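Tyrosine aminotransferase (Leishmania infantum, PDB 4IX8) probably transfers the amino group of L-tyrosine to 2-oxoglutarate as a pyridoxal 5'-phosphate-dependent class I aminotransferase that assembles from two subunits. Local coordinates at residues A318-S322 with I323-A327. Numbering follows the deposited sequence.
Sequences AGVNS and ICQEA
Asn-321 caps the N-terminus of helix 322-331: its OD1 accepts from Cys-324 N at 2.9 Å, with the donor in the carbonyl plane of the side-chain amide. CG lies anti to the backbone N (chi1 -174°), which carries OD1 to the start of the helix. Its ND2 donates to Trp-289 O of the second subunit, so both ends of the amide are engaged. Backbone bonds from Gln-325 N to Asn-321 O and from Glu-326 N to Ser-322 O continue the turn.

From the helix, the extended Gln-325 reaches back to place NE2 2.7 Å from Val-320 O, approaching about 50° out of the carbonyl plane, while Val-320 O itself lies close to the plane of the Gln-325 amide. A water accepts from both NE2 and Val-320 N, while Gln-325 OE1 accepts from Ala-111 N; the buried amide is thereby fixed at both ends.

Nonpolar contact is slighter: Val-320 CG1 lies 4.1 Å from Gln-325 CG, the two side chains crossing at about a right angle.

The cap closes the loop that follows helix 304-313 and starts helix 322-331, whose Ile-323, Cys-324 and Ala-327 pack on Met-93 of helix 87-99, at the dimer interface, where Asn-321 meets Asn-321 of the second subunit.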
ATOM      1  N   ALA A 318       0.877   7.028   4.968  1.00 34.20           N
ATOM      2  CA  ALA A 318       0.080   7.482   6.121  1.00 34.08           C
ATOM      3  C   ALA A 318      -0.906   6.411   6.582  1.00 39.61           C
ATOM      4  O   ALA A 318      -2.015   6.718   7.005  1.00 36.02           O
ATOM      5  CB  ALA A 318      -0.661   8.781   5.806  1.00 34.76           C
ATOM      6  N   GLY A 319      -0.506   5.148   6.530  1.00 35.74           N
ATOM      7  CA  GLY A 319      -1.227   4.148   7.295  1.00 39.56           C
ATOM      8  C   GLY A 319      -2.230   3.266   6.551  1.00 38.84           C
ATOM      9  O   GLY A 319      -2.158   3.098   5.329  1.00 32.89           O
ATOM     10  N   VAL A 320      -3.156   2.700   7.329  1.00 32.82           N
ATOM     11  CA  VAL A 320      -3.967   1.558   6.899  1.00 31.73           C
ATOM     12  C   VAL A 320      -5.450   1.744   7.180  1.00 34.27           C
ATOM     13  O   VAL A 320      -5.799   2.330   8.200  1.00 34.83           O
ATOM     14  CB  VAL A 320      -3.480   0.268   7.612  1.00 31.40           C
ATOM     15  CG1 VAL A 320      -4.329  -0.928   7.251  1.00 31.94           C
ATOM     16  CG2 VAL A 320      -2.056   0.025   7.261  1.00 29.64           C
ATOM     17  N   ASN A 321      -6.292   1.194   6.297  1.00 35.45           N
ATOM     18  CA  ASN A 321      -7.751   1.272   6.373  1.00 39.54           C
ATOM     19  C   ASN A 321      -8.289   1.185   7.798  1.00 37.76           C
ATOM     20  O   ASN A 321      -8.146   0.163   8.474  1.00 42.26           O
ATOM     21  CB  ASN A 321      -8.362   0.147   5.522  1.00 34.99           C
ATOM     22  CG  ASN A 321      -9.892   0.233   5.431  1.00 42.66           C
ATOM     23  OD1 ASN A 321     -10.608  -0.285   6.296  1.00 38.41           O
ATOM     24  ND2 ASN A 321     -10.394   0.911   4.390  1.00 37.28           N
ATOM     25  N   SER A 322      -8.906   2.265   8.251  1.00 37.41           N
ATOM     26  CA  SER A 322      -9.325   2.380   9.634  1.00 38.57           C
ATOM     27  C   SER A 322     -10.507   1.434   9.961  1.00 43.18           C
ATOM     28  O   SER A 322     -10.612   0.940  11.089  1.00 44.12           O
ATOM     29  CB  SER A 322      -9.703   3.835   9.936  1.00 44.51           C
ATOM     30  OG  SER A 322     -10.566   4.403   8.940  1.00 40.77           O
ATOM     31  N   ILE A 323     -11.383   1.162   8.996  1.00 40.02           N
ATOM     32  CA  ILE A 323     -12.528   0.255   9.246  1.00 41.13           C
ATOM     33  C   ILE A 323     -12.048  -1.149   9.599  1.00 40.18           C
ATOM     34  O   ILE A 323     -12.491  -1.747  10.585  1.00 41.05           O
ATOM     35  CB  ILE A 323     -13.478   0.168   8.008  1.00 41.72           C
ATOM     36  CG1 ILE A 323     -14.040   1.557   7.645  1.00 50.70           C
ATOM     37  CG2 ILE A 323     -14.686  -0.782   8.250  1.00 42.99           C
ATOM     38  CD1 ILE A 323     -14.862   2.195   8.733  1.00 44.78           C
ATOM     39  N   CYS A 324     -11.129  -1.667   8.784  1.00 38.53           N
ATOM     40  CA  CYS A 324     -10.649  -3.040   8.942  1.00 37.66           C
ATOM     41  C   CYS A 324      -9.818  -3.199  10.210  1.00 38.43           C
ATOM     42  O   CYS A 324      -9.932  -4.214  10.888  1.00 37.61           O
ATOM     43  CB  CYS A 324      -9.861  -3.481   7.692  1.00 36.16           C
ATOM     44  SG  CYS A 324     -10.850  -3.598   6.119  1.00 41.09           S
ATOM     45  N   GLN A 325      -9.033  -2.179  10.570  1.00 37.66           N
ATOM     46  CA  GLN A 325      -8.205  -2.243  11.774  1.00 36.77           C
ATOM     47  C   GLN A 325      -9.104  -2.393  13.004  1.00 38.51           C
ATOM     48  O   GLN A 325      -8.867  -3.240  13.856  1.00 39.15           O
ATOM     49  CB  GLN A 325      -7.327  -0.980  11.903  1.00 36.34           C
ATOM     50  CG  GLN A 325      -6.098  -0.904  10.980  1.00 34.58           C
ATOM     51  CD  GLN A 325      -5.110   0.186  11.405  1.00 41.67           C
ATOM     52  OE1 GLN A 325      -4.450   0.065  12.443  1.00 36.88           O
ATOM     53  NE2 GLN A 325      -5.040   1.284  10.627  1.00 34.22           N
ATOM     54  N   GLU A 326     -10.163  -1.604  13.097  1.00 39.99           N
ATOM     55  CA  GLU A 326     -11.071  -1.761  14.233  1.00 41.85           C
ATOM     56  C   GLU A 326     -11.834  -3.088  14.114  1.00 42.27           C
ATOM     57  O   GLU A 326     -11.964  -3.819  15.113  1.00 46.83           O
ATOM     58  CB  GLU A 326     -12.037  -0.552  14.328  1.00 43.51           C
ATOM     59  CG  GLU A 326     -13.129  -0.633  15.406  1.00 47.66           C
ATOM     60  CD  GLU A 326     -12.598  -0.776  16.816  1.00 47.25           C
ATOM     61  OE1 GLU A 326     -11.376  -0.594  17.012  1.00 48.12           O
ATOM     62  OE2 GLU A 326     -13.399  -1.068  17.732  1.00 48.14           O
ATOM     63  N   ALA A 327     -12.294  -3.444  12.915  1.00 41.83           N
ATOM     64  CA  ALA A 327     -13.046  -4.706  12.771  1.00 43.58           C
ATOM     65  C   ALA A 327     -12.207  -5.899  13.207  1.00 44.41           C
ATOM     66  O   ALA A 327     -12.689  -6.799  13.898  1.00 42.48           O
ATOM     67  CB  ALA A 327     -13.525  -4.912  11.327  1.00 41.97           C
TER
HETATM   68  O   HOH W   1      -2.696   2.943  10.229  1.00 29.95           O